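Local coordinates for uncharacterized protein 14 (Sulfolobus islandicus filamentous virus, PDB 2H36), which is of unknown function but is probably related to AcrID1-type anti-CRISPR proteins of archaeal viruses, at residues E37-F42 / I101-G106; L46-E51 / N97-Y102; E55-Y60 / D74-D79; K87-Y92 / Q105-K110. All blocks are in the same frame, centred on the assembly; numbering follows the deposited sequence.

Contact 1: residues E37-F42 / I101-G106; sequences EFKIKF and IYEVQG
Strands 37-42 and 101-106 run antiparallel, their short axes at 177° and 4.7 Å apart, with Phe38, Ile40 and Phe42 bonded by backbone to Gly106, Val104 and Tyr102. The Ile40-Val104 pair is hydrogen-bonded in both directions; Ile40 N reaches Val104 O nearly along the C=O axis. Phe38 and Gly106 also bond both ways. Phe38 CG sits between its own backbone N and carbonyl carbon (chi1 71°), and the ring lies back across the neighbouring strand. Gly106 N lies 3.6 Å from the ring plane, over its centre. Gly106 has no side chain on this face, so the phenyl rests directly on its backbone. The ring edge continues to Val104, Phe38 CE1 meeting Val104 CG1 at 3.8 Å. These strands belong to one antiparallel sheet, and helix 19-30 packs on the face bearing Phe38 and Ile40 through Leu27 and Leu30. On the other edge of strand 98-109, a classic beta bulge sets Tyr102 and Glu103 opposite the single residue Thr91 of strand 85-94. Phe42 lies alongside Ile101 and Val104; its CE1 is 4.1 Å from Val104 CG2. Ile40 CG2 sits over one face of the Phe42 ring, toward the rim. The face bearing Lys39, Lys41, Glu103 and Gln105 is polar. Glu103 OE2 touches Lys39 CE at 3.4 Å, and OE1 lies by Lys41 CG. Lys39 NZ stays 4.3 Å from Glu103 OE2, too far for a salt bridge.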
# COMPACT_ATOMS: atom_id res chain seq x y z
N GLU A 37 -5.03 15.37 3.09
CA GLU A 37 -5.50 14.10 3.65
C GLU A 37 -6.49 13.36 2.78
O GLU A 37 -7.35 13.96 2.13
CB GLU A 37 -6.20 14.24 5.00
CG GLU A 37 -7.56 14.93 4.94
CD GLU A 37 -8.10 15.25 6.30
OE1 GLU A 37 -8.01 14.40 7.21
OE2 GLU A 37 -8.62 16.37 6.46
N PHE A 38 -6.38 12.04 2.78
CA PHE A 38 -7.29 11.20 2.04
C PHE A 38 -7.66 10.05 2.94
O PHE A 38 -6.93 9.73 3.88
CB PHE A 38 -6.62 10.67 0.76
CG PHE A 38 -5.56 9.64 1.03
CD1 PHE A 38 -5.89 8.29 1.12
CD2 PHE A 38 -4.24 10.03 1.21
CE1 PHE A 38 -4.91 7.34 1.40
CE2 PHE A 38 -3.26 9.09 1.49
CZ PHE A 38 -3.59 7.74 1.59
N LYS A 39 -8.74 9.34 2.55
CA LYS A 39 -9.15 8.14 3.27
C LYS A 39 -9.84 7.25 2.25
O LYS A 39 -10.79 7.69 1.60
CB LYS A 39 -10.14 8.40 4.40
CG LYS A 39 -10.72 7.16 5.04
CD LYS A 39 -11.91 7.51 5.92
CE LYS A 39 -12.45 6.27 6.63
NZ LYS A 39 -13.71 6.54 7.41
N ILE A 40 -9.41 5.97 2.19
CA ILE A 40 -10.03 5.02 1.27
C ILE A 40 -10.53 3.81 2.04
O ILE A 40 -9.73 3.13 2.71
CB ILE A 40 -9.11 4.42 0.21
CG1 ILE A 40 -8.40 5.53 -0.57
CG2 ILE A 40 -9.89 3.50 -0.72
CD1 ILE A 40 -7.20 5.01 -1.42
N LYS A 41 -11.83 3.54 1.96
CA LYS A 41 -12.43 2.37 2.62
C LYS A 41 -12.83 1.29 1.63
O LYS A 41 -13.44 1.58 0.60
CB LYS A 41 -13.66 2.77 3.41
CG LYS A 41 -13.46 3.03 4.88
CD LYS A 41 -14.75 2.59 5.57
CE LYS A 41 -15.09 3.41 6.79
NZ LYS A 41 -16.58 3.35 6.98
N PHE A 42 -12.50 0.04 1.94
CA PHE A 42 -12.80 -1.08 1.04
C PHE A 42 -13.88 -2.03 1.52
O PHE A 42 -13.71 -2.69 2.55
CB PHE A 42 -11.54 -1.92 0.79
CG PHE A 42 -10.43 -1.18 0.08
CD1 PHE A 42 -9.40 -0.59 0.81
CD2 PHE A 42 -10.42 -1.08 -1.31
CE1 PHE A 42 -8.36 0.09 0.16
CE2 PHE A 42 -9.39 -0.41 -1.96
CZ PHE A 42 -8.36 0.18 -1.23
N ILE A 101 -6.29 -5.53 3.08
CA ILE A 101 -6.49 -4.14 3.50
C ILE A 101 -7.96 -3.76 3.46
O ILE A 101 -8.61 -3.84 2.41
CB ILE A 101 -5.72 -3.17 2.58
CG1 ILE A 101 -4.23 -3.48 2.61
CG2 ILE A 101 -6.00 -1.70 2.98
CD1 ILE A 101 -3.47 -2.98 1.41
N TYR A 102 -8.48 -3.33 4.60
CA TYR A 102 -9.84 -2.81 4.65
C TYR A 102 -9.87 -1.28 4.58
O TYR A 102 -10.88 -0.70 4.17
CB TYR A 102 -10.55 -3.30 5.89
CG TYR A 102 -10.96 -4.75 5.79
CD1 TYR A 102 -10.07 -5.78 6.12
CD2 TYR A 102 -12.25 -5.09 5.37
CE1 TYR A 102 -10.45 -7.12 6.02
CE2 TYR A 102 -12.64 -6.42 5.28
CZ TYR A 102 -11.74 -7.43 5.61
OH TYR A 102 -12.14 -8.74 5.51
N GLU A 103 -8.77 -0.63 4.93
CA GLU A 103 -8.74 0.82 5.00
C GLU A 103 -7.42 1.59 5.01
O GLU A 103 -6.53 1.32 5.82
CB GLU A 103 -9.36 1.29 6.33
CG GLU A 103 -9.51 2.80 6.45
CD GLU A 103 -10.34 3.22 7.66
OE1 GLU A 103 -11.27 2.47 8.07
OE2 GLU A 103 -10.07 4.33 8.18
N VAL A 104 -7.29 2.55 4.09
CA VAL A 104 -6.08 3.35 4.03
C VAL A 104 -6.42 4.80 4.31
O VAL A 104 -7.45 5.33 3.84
CB VAL A 104 -5.35 3.28 2.66
CG1 VAL A 104 -3.95 3.90 2.79
CG2 VAL A 104 -5.25 1.86 2.15
N GLN A 105 -5.54 5.46 5.05
CA GLN A 105 -5.75 6.81 5.47
C GLN A 105 -4.42 7.51 5.40
O GLN A 105 -3.37 6.90 5.67
CB GLN A 105 -6.21 6.76 6.90
CG GLN A 105 -6.95 7.96 7.38
CD GLN A 105 -7.80 7.59 8.56
OE1 GLN A 105 -7.47 6.67 9.31
NE2 GLN A 105 -8.92 8.29 8.72
N GLY A 106 -4.44 8.78 5.01
CA GLY A 106 -3.24 9.59 4.97
C GLY A 106 -3.49 10.96 5.55
O GLY A 106 -4.60 11.50 5.45

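Contact 2: residues L46-E51 / N97-Y102; sequences LKVTEE and NKIYIY
Val48 O takes the backbone N-H of Ile99 at 2.6 Å, and the CA of Lys98 approaches the same oxygen at 3.4 Å. The bond joins strand 45-49 to strand 98-109 as an antiparallel pair within the sheet. At the other end Leu46 and Ile101 bond in both directions. Leu46 N meets Ile101 O in the carbonyl plane, on a lone pair, whereas Ile101 N stands 53° out of the plane of the Leu46 carbonyl. Between these bonds the ladder is looser, and Val48 N makes only a weak bond to Ile99 O. Leu46, Val48, Ile99 and Ile101 share one face. Val48 CG1 packs on Ile99 CB at 3.8 Å. Helix 19-30 covers Leu46 and Val48, and Tyr53 touches Val48 and Ile99. On the other face Lys47 runs alongside the Tyr100 ring. Lys47 CG is anti to its backbone N (chi1 -167°), which sets it 3.7 Å from Tyr100 CE2. Thr49 is the N-cap of helix 50-55, its OG1 bonded to Glu52 N. The carboxylate of Glu50 lies against CA and CB of Asn97 and forms a salt bridge with Lys94 through OE2. Farther out along the lysine, Lys47 CE passes 3.6 Å from Tyr100 OH.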
# COMPACT_ATOMS: atom_id res chain seq x y z
N LEU A 46 -8.62 -5.13 -0.17
CA LEU A 46 -7.69 -5.21 -1.27
C LEU A 46 -6.59 -6.18 -0.92
O LEU A 46 -5.71 -5.86 -0.13
CB LEU A 46 -7.08 -3.85 -1.54
CG LEU A 46 -6.26 -3.82 -2.83
CD1 LEU A 46 -7.17 -3.44 -3.98
CD2 LEU A 46 -5.12 -2.84 -2.71
N LYS A 47 -6.66 -7.38 -1.51
CA LYS A 47 -5.71 -8.48 -1.28
C LYS A 47 -4.32 -8.07 -1.76
O LYS A 47 -4.19 -7.29 -2.70
CB LYS A 47 -6.20 -9.74 -2.00
CG LYS A 47 -5.52 -11.04 -1.63
CD LYS A 47 -5.98 -12.11 -2.61
CE LYS A 47 -5.65 -13.51 -2.12
NZ LYS A 47 -6.57 -14.54 -2.69
N VAL A 48 -3.30 -8.51 -1.00
CA VAL A 48 -1.95 -8.10 -1.33
C VAL A 48 -0.95 -9.01 -0.64
O VAL A 48 -1.23 -9.56 0.41
CB VAL A 48 -1.88 -6.60 -0.85
CG1 VAL A 48 -0.88 -6.37 0.29
CG2 VAL A 48 -1.63 -5.68 -2.02
N THR A 49 0.21 -9.20 -1.24
CA THR A 49 1.19 -10.10 -0.64
C THR A 49 2.04 -9.29 0.31
O THR A 49 2.02 -8.06 0.25
CB THR A 49 2.03 -10.83 -1.70
OG1 THR A 49 3.07 -9.97 -2.16
CG2 THR A 49 1.16 -11.23 -2.86
N GLU A 50 2.77 -9.97 1.20
CA GLU A 50 3.61 -9.29 2.19
C GLU A 50 4.61 -8.34 1.51
O GLU A 50 4.76 -7.19 1.93
CB GLU A 50 4.34 -10.30 3.09
CG GLU A 50 3.44 -10.98 4.12
CD GLU A 50 4.04 -12.29 4.68
OE1 GLU A 50 4.50 -13.16 3.89
OE2 GLU A 50 4.02 -12.46 5.93
N GLU A 51 5.25 -8.82 0.45
CA GLU A 51 6.24 -8.00 -0.24
C GLU A 51 5.58 -6.92 -1.09
O GLU A 51 6.13 -5.82 -1.22
CB GLU A 51 7.34 -8.84 -0.90
CG GLU A 51 6.97 -9.58 -2.16
CD GLU A 51 8.23 -9.98 -2.93
OE1 GLU A 51 9.04 -9.07 -3.21
OE2 GLU A 51 8.41 -11.19 -3.24
N ASN A 97 0.18 -14.43 5.36
CA ASN A 97 1.16 -14.17 4.28
C ASN A 97 0.46 -13.30 3.19
O ASN A 97 1.15 -12.64 2.39
CB ASN A 97 2.20 -15.23 3.74
CG ASN A 97 2.22 -16.57 4.55
OD1 ASN A 97 1.83 -16.64 5.72
ND2 ASN A 97 2.74 -17.62 3.90
N LYS A 98 -0.89 -13.19 3.29
CA LYS A 98 -1.60 -12.38 2.30
C LYS A 98 -2.31 -11.34 3.15
O LYS A 98 -3.00 -11.67 4.11
CB LYS A 98 -2.63 -13.06 1.36
CG LYS A 98 -2.50 -14.55 1.12
CD LYS A 98 -1.19 -14.95 0.46
CE LYS A 98 -0.89 -16.42 0.88
NZ LYS A 98 0.59 -16.69 0.67
N ILE A 99 -2.13 -10.08 2.79
CA ILE A 99 -2.65 -8.97 3.55
C ILE A 99 -3.92 -8.42 2.91
O ILE A 99 -3.94 -8.09 1.73
CB ILE A 99 -1.57 -7.88 3.71
CG1 ILE A 99 -0.36 -8.50 4.41
CG2 ILE A 99 -2.11 -6.65 4.44
CD1 ILE A 99 0.77 -7.56 4.61
N TYR A 100 -4.99 -8.37 3.71
CA TYR A 100 -6.30 -7.94 3.26
C TYR A 100 -6.59 -6.58 3.86
O TYR A 100 -7.05 -6.50 5.00
CB TYR A 100 -7.38 -8.94 3.66
CG TYR A 100 -7.22 -10.30 3.02
CD1 TYR A 100 -6.43 -11.28 3.63
CD2 TYR A 100 -7.83 -10.61 1.81
CE1 TYR A 100 -6.25 -12.53 3.05
CE2 TYR A 100 -7.66 -11.87 1.21
CZ TYR A 100 -6.86 -12.82 1.85
OH TYR A 100 -6.67 -14.07 1.30
N ILE A 101 -6.29 -5.53 3.08
CA ILE A 101 -6.49 -4.14 3.50
C ILE A 101 -7.96 -3.76 3.46
O ILE A 101 -8.61 -3.84 2.41
CB ILE A 101 -5.72 -3.17 2.58
CG1 ILE A 101 -4.23 -3.48 2.61
CG2 ILE A 101 -6.00 -1.70 2.98
CD1 ILE A 101 -3.47 -2.98 1.41
N TYR A 102 -8.48 -3.33 4.60
CA TYR A 102 -9.84 -2.81 4.65
C TYR A 102 -9.87 -1.28 4.58
O TYR A 102 -10.88 -0.70 4.17
CB TYR A 102 -10.55 -3.30 5.89
CG TYR A 102 -10.96 -4.75 5.79
CD1 TYR A 102 -10.07 -5.78 6.12
CD2 TYR A 102 -12.25 -5.09 5.37
CE1 TYR A 102 -10.45 -7.12 6.02
CE2 TYR A 102 -12.64 -6.42 5.28
CZ TYR A 102 -11.74 -7.43 5.61
OH TYR A 102 -12.14 -8.74 5.51

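Contact 3: residues E55-Y60 / D74-D79; sequences ELLGNY and DQYTYD
Leu57 and Tyr60 pack tightly on Tyr76 and Tyr78, while Gly58 and Asn59 between them are exposed. The segment 55-60 is the loop leading from helix 50-55 into strand 62-66, and here it folds over strand 71-79 of the antiparallel sheet. Leu57 lays CG over one face of the Tyr76 ring, 3.8 Å from the centroid, in a CH-pi contact. Tyr60 meets another part of that ring. The edge of Tyr76 points at the face of Tyr60 in an edge-to-face pair, with centroids 4.7 Å apart and planes at 64°. Tyr60 CB in turn lies over a face of Tyr78, toward the rim. Tyr78 OH is modelled as a donor to Leu57 O, at a length too short to be trusted; that oxygen sits at the edge of the phenol ring and in its plane. The loose side begins at Gly58, which leaves the helix with positive phi. Gly58 and Asn59 only brush Tyr78 CE2 through backbone atoms. At the buried end, Tyr76 OH is modelled as a donor to Asp74 OD2 from the syn side, 35° out of the carboxylate plane, again at a doubtfully short length. That same oxygen is hydrogen-bonded to Tyr53 OH.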
# COMPACT_ATOMS: atom_id res chain seq x y z
N GLU A 55 6.40 -2.95 -0.55
CA GLU A 55 6.68 -2.09 -1.70
C GLU A 55 5.81 -0.84 -1.70
O GLU A 55 6.15 0.16 -2.32
CB GLU A 55 6.46 -2.90 -2.98
CG GLU A 55 7.20 -2.39 -4.20
CD GLU A 55 7.19 -3.42 -5.33
OE1 GLU A 55 7.08 -4.64 -5.04
OE2 GLU A 55 7.31 -3.01 -6.50
N LEU A 56 4.67 -0.92 -1.02
CA LEU A 56 3.71 0.17 -0.92
C LEU A 56 4.07 1.16 0.16
O LEU A 56 3.51 2.26 0.23
CB LEU A 56 2.38 -0.40 -0.44
CG LEU A 56 1.12 -0.55 -1.29
CD1 LEU A 56 1.42 -0.59 -2.77
CD2 LEU A 56 0.38 -1.79 -0.85
N LEU A 57 4.99 0.75 1.02
CA LEU A 57 5.41 1.54 2.17
C LEU A 57 6.65 2.36 1.82
O LEU A 57 6.77 3.51 2.22
CB LEU A 57 5.75 0.60 3.33
CG LEU A 57 4.72 0.05 4.33
CD1 LEU A 57 3.28 0.03 3.83
CD2 LEU A 57 5.16 -1.33 4.76
N GLY A 58 7.58 1.73 1.09
CA GLY A 58 8.86 2.32 0.71
C GLY A 58 9.56 3.42 1.48
O GLY A 58 9.41 4.59 1.16
N ASN A 59 10.42 2.99 2.43
CA ASN A 59 11.26 3.96 3.18
C ASN A 59 10.76 5.01 4.18
O ASN A 59 11.27 6.13 4.25
CB ASN A 59 12.25 4.60 2.19
CG ASN A 59 13.53 5.06 2.88
OD1 ASN A 59 14.34 4.24 3.32
ND2 ASN A 59 13.71 6.37 2.96
N TYR A 60 9.80 4.55 5.03
CA TYR A 60 9.25 5.41 6.06
C TYR A 60 10.39 5.58 7.06
O TYR A 60 11.40 4.88 6.98
CB TYR A 60 8.08 4.71 6.73
CG TYR A 60 8.33 3.23 6.91
CD1 TYR A 60 8.00 2.32 5.90
CD2 TYR A 60 8.94 2.74 8.08
CE1 TYR A 60 8.25 0.95 6.05
CE2 TYR A 60 9.20 1.37 8.24
CZ TYR A 60 8.85 0.49 7.22
OH TYR A 60 9.09 -0.85 7.36
N ASP A 74 -1.98 -0.25 11.14
CA ASP A 74 -0.56 -0.10 10.99
C ASP A 74 -0.26 1.33 10.58
O ASP A 74 -0.79 1.83 9.57
CB ASP A 74 -0.20 -1.15 9.95
CG ASP A 74 1.27 -1.48 9.94
OD1 ASP A 74 1.96 -1.09 10.91
OD2 ASP A 74 1.72 -2.14 8.96
N GLN A 75 0.59 2.00 11.34
CA GLN A 75 0.88 3.39 11.03
C GLN A 75 2.34 3.64 10.59
O GLN A 75 3.28 3.10 11.17
CB GLN A 75 0.51 4.25 12.23
CG GLN A 75 0.55 5.72 11.95
CD GLN A 75 -0.11 6.52 13.05
OE1 GLN A 75 0.54 7.32 13.72
NE2 GLN A 75 -1.41 6.29 13.25
N TYR A 76 2.50 4.47 9.57
CA TYR A 76 3.81 4.79 9.00
C TYR A 76 4.10 6.28 8.97
O TYR A 76 3.21 7.09 8.71
CB TYR A 76 3.94 4.17 7.61
CG TYR A 76 3.95 2.66 7.71
CD1 TYR A 76 2.75 1.93 7.74
CD2 TYR A 76 5.15 1.96 7.83
CE1 TYR A 76 2.76 0.56 7.87
CE2 TYR A 76 5.17 0.58 7.95
CZ TYR A 76 3.96 -0.11 7.97
OH TYR A 76 3.97 -1.48 8.08
N THR A 77 5.35 6.65 9.25
CA THR A 77 5.72 8.05 9.35
C THR A 77 6.76 8.39 8.31
O THR A 77 7.73 7.64 8.11
CB THR A 77 6.25 8.39 10.75
OG1 THR A 77 5.15 8.49 11.65
CG2 THR A 77 7.04 9.69 10.75
N TYR A 78 6.55 9.52 7.64
CA TYR A 78 7.50 10.04 6.66
C TYR A 78 7.89 11.46 7.04
O TYR A 78 7.13 12.41 6.84
CB TYR A 78 6.88 9.98 5.27
CG TYR A 78 6.44 8.59 4.86
CD1 TYR A 78 5.17 8.10 5.20
CD2 TYR A 78 7.29 7.76 4.12
CE1 TYR A 78 4.76 6.83 4.82
CE2 TYR A 78 6.88 6.48 3.73
CZ TYR A 78 5.62 6.03 4.09
OH TYR A 78 5.23 4.77 3.70
N ASP A 79 9.08 11.58 7.63
CA ASP A 79 9.63 12.87 7.98
C ASP A 79 9.89 13.70 6.73
O ASP A 79 10.67 13.31 5.87
CB ASP A 79 10.92 12.69 8.79
CG ASP A 79 10.67 12.20 10.20
OD1 ASP A 79 9.49 12.13 10.62
OD2 ASP A 79 11.65 11.88 10.91

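Contact 4: residues K87-Y92 / Q105-K110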
# COMPACT_ATOMS: atom_id res chain seq x y z
N LYS A 87 1.77 10.91 7.94
CA LYS A 87 1.24 9.66 8.49
C LYS A 87 0.34 8.88 7.56
O LYS A 87 -0.73 9.36 7.18
CB LYS A 87 0.41 9.93 9.74
CG LYS A 87 1.11 10.71 10.84
CD LYS A 87 1.93 9.79 11.71
CE LYS A 87 2.84 10.57 12.61
NZ LYS A 87 3.57 9.65 13.52
N LEU A 88 0.79 7.69 7.18
CA LEU A 88 0.01 6.79 6.33
C LEU A 88 -0.45 5.70 7.30
O LEU A 88 0.32 5.27 8.15
CB LEU A 88 0.84 6.34 5.14
CG LEU A 88 0.27 5.23 4.27
CD1 LEU A 88 -0.94 5.75 3.51
CD2 LEU A 88 1.33 4.73 3.32
N GLU A 89 -1.69 5.24 7.15
CA GLU A 89 -2.22 4.22 8.05
C GLU A 89 -3.04 3.15 7.34
O GLU A 89 -4.02 3.48 6.67
CB GLU A 89 -3.07 4.90 9.11
CG GLU A 89 -3.74 3.96 10.08
CD GLU A 89 -4.54 4.71 11.14
OE1 GLU A 89 -3.92 5.19 12.13
OE2 GLU A 89 -5.78 4.83 10.98
N PHE A 90 -2.65 1.89 7.50
CA PHE A 90 -3.40 0.76 6.91
C PHE A 90 -4.11 -0.14 7.91
O PHE A 90 -3.47 -0.71 8.80
CB PHE A 90 -2.47 -0.20 6.18
CG PHE A 90 -1.77 0.40 5.00
CD1 PHE A 90 -0.54 1.05 5.16
CD2 PHE A 90 -2.30 0.29 3.72
CE1 PHE A 90 0.12 1.59 4.07
CE2 PHE A 90 -1.64 0.83 2.63
CZ PHE A 90 -0.43 1.48 2.81
N THR A 91 -5.43 -0.35 7.66
CA THR A 91 -6.19 -1.20 8.57
C THR A 91 -6.29 -2.48 7.78
O THR A 91 -6.75 -2.46 6.64
CB THR A 91 -7.59 -0.69 8.90
OG1 THR A 91 -7.48 0.53 9.64
CG2 THR A 91 -8.33 -1.70 9.74
N TYR A 92 -5.86 -3.60 8.36
CA TYR A 92 -5.93 -4.87 7.64
C TYR A 92 -5.88 -6.19 8.40
O TYR A 92 -5.20 -6.32 9.42
CB TYR A 92 -4.70 -5.04 6.74
CG TYR A 92 -3.39 -5.30 7.46
CD1 TYR A 92 -2.44 -4.28 7.60
CD2 TYR A 92 -3.08 -6.56 7.96
CE1 TYR A 92 -1.22 -4.52 8.24
CE2 TYR A 92 -1.87 -6.81 8.61
CZ TYR A 92 -0.95 -5.78 8.74
OH TYR A 92 0.25 -6.02 9.37
N GLN A 105 -5.54 5.46 5.05
CA GLN A 105 -5.75 6.81 5.47
C GLN A 105 -4.42 7.51 5.40
O GLN A 105 -3.37 6.90 5.67
CB GLN A 105 -6.21 6.76 6.90
CG GLN A 105 -6.95 7.96 7.38
CD GLN A 105 -7.80 7.59 8.56
OE1 GLN A 105 -7.47 6.67 9.31
NE2 GLN A 105 -8.92 8.29 8.72
N GLY A 106 -4.44 8.78 5.01
CA GLY A 106 -3.24 9.59 4.97
C GLY A 106 -3.49 10.96 5.55
O GLY A 106 -4.60 11.50 5.45
N TRP A 107 -2.47 11.53 6.18
CA TRP A 107 -2.54 12.91 6.69
C TRP A 107 -1.14 13.41 7.08
O TRP A 107 -0.19 12.62 7.15
CB TRP A 107 -3.56 13.03 7.86
CG TRP A 107 -3.18 12.31 9.12
CD1 TRP A 107 -2.63 12.86 10.24
CD2 TRP A 107 -3.33 10.91 9.40
NE1 TRP A 107 -2.42 11.90 11.19
CE2 TRP A 107 -2.84 10.69 10.71
CE3 TRP A 107 -3.81 9.81 8.66
CZ2 TRP A 107 -2.81 9.42 11.30
CZ3 TRP A 107 -3.79 8.55 9.25
CH2 TRP A 107 -3.29 8.36 10.56
N ARG A 108 -1.03 14.72 7.31
CA ARG A 108 0.23 15.34 7.73
C ARG A 108 0.10 16.01 9.10
O ARG A 108 -0.95 16.53 9.45
CB ARG A 108 0.70 16.34 6.67
CG ARG A 108 0.87 15.76 5.29
CD ARG A 108 1.22 16.82 4.27
NE ARG A 108 1.00 16.35 2.90
CZ ARG A 108 1.95 15.83 2.12
NH1 ARG A 108 3.19 15.71 2.57
NH2 ARG A 108 1.67 15.42 0.89
N GLU A 109 1.19 15.99 9.87
CA GLU A 109 1.28 16.65 11.18
C GLU A 109 2.59 17.41 11.40
O GLU A 109 3.62 17.00 10.88
CB GLU A 109 1.35 15.61 12.30
CG GLU A 109 0.02 15.08 12.79
CD GLU A 109 0.15 13.71 13.44
OE1 GLU A 109 1.28 13.25 13.70
OE2 GLU A 109 -0.90 13.08 13.68
N LYS A 110 2.53 18.49 12.18
CA LYS A 110 3.75 19.24 12.52
C LYS A 110 4.54 18.46 13.58
O LYS A 110 3.98 17.86 14.50
CB LYS A 110 3.41 20.64 13.04
CG LYS A 110 2.68 21.53 12.05
CD LYS A 110 2.25 22.83 12.74
CE LYS A 110 1.03 23.42 12.06
NZ LYS A 110 0.33 24.42 13.08
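Trp107 CG sits between its backbone N and carbonyl carbon (chi1 67°), and chi2 (100°) sets the turn of the indole, which lies over Lys87; Lys87 CG is anti to its own carbonyl carbon, and a bend at chi2 (-85°) carries CD off to the side. Lys87 CB lies over the six-membered ring, 3.7 Å from its centroid, in a CH-pi contact. Glu89 takes the edge of the indole: OE1 lies in the ring plane, 3.6 Å from Trp107 CH2. The carboxylate stands steeply to the ring plane. The same OE1 is bonded to Gln75 on the next strand. The segments form part of the beta hairpin made by strands 85-94 and 98-109. Lys87 with Trp107 and Glu89 with Gln105 are hydrogen-bonded pairs, each with two backbone bonds. Leu88 and Gly106 form the non-hydrogen-bonded pair between them, and Leu88 CD1 reaches Gln105 O at 3.4 Å. The indole N-H is used within its own strand: Trp107 NE1 donates to Glu109 OE2 at 3.1 Å, with the acceptor in the ring plane. This bond should help fix the rotation of the ring. Lys87 CE passes 3.3 Å from Glu109 OE1, but Lys87 NZ is bonded to Thr77 OG1.

Overall arrangement
Strand 98-109 is shared by contacts 1, 2 and 4. Strands 37-42 and 45-49, consecutive in the chain, pair with different parts of it in contacts 1 and 2, whose centres are about 14 Å apart. Strand 85-94 pairs with it in contact 4, whose centre is about 8 Å from that of contact 1. Val104 of contact 1 packs on Leu88 and Phe90 of contact 4. Contact 3 lies one strand further on, on strand 71-79. Its centre is about 9 Å from that of contact 4. Along the chain it is nested inside the loops closed by contacts 1 and 2, and it closes before contact 4 opens. The long C-terminal strand thus ties early and late parts of the chain into one antiparallel sheet.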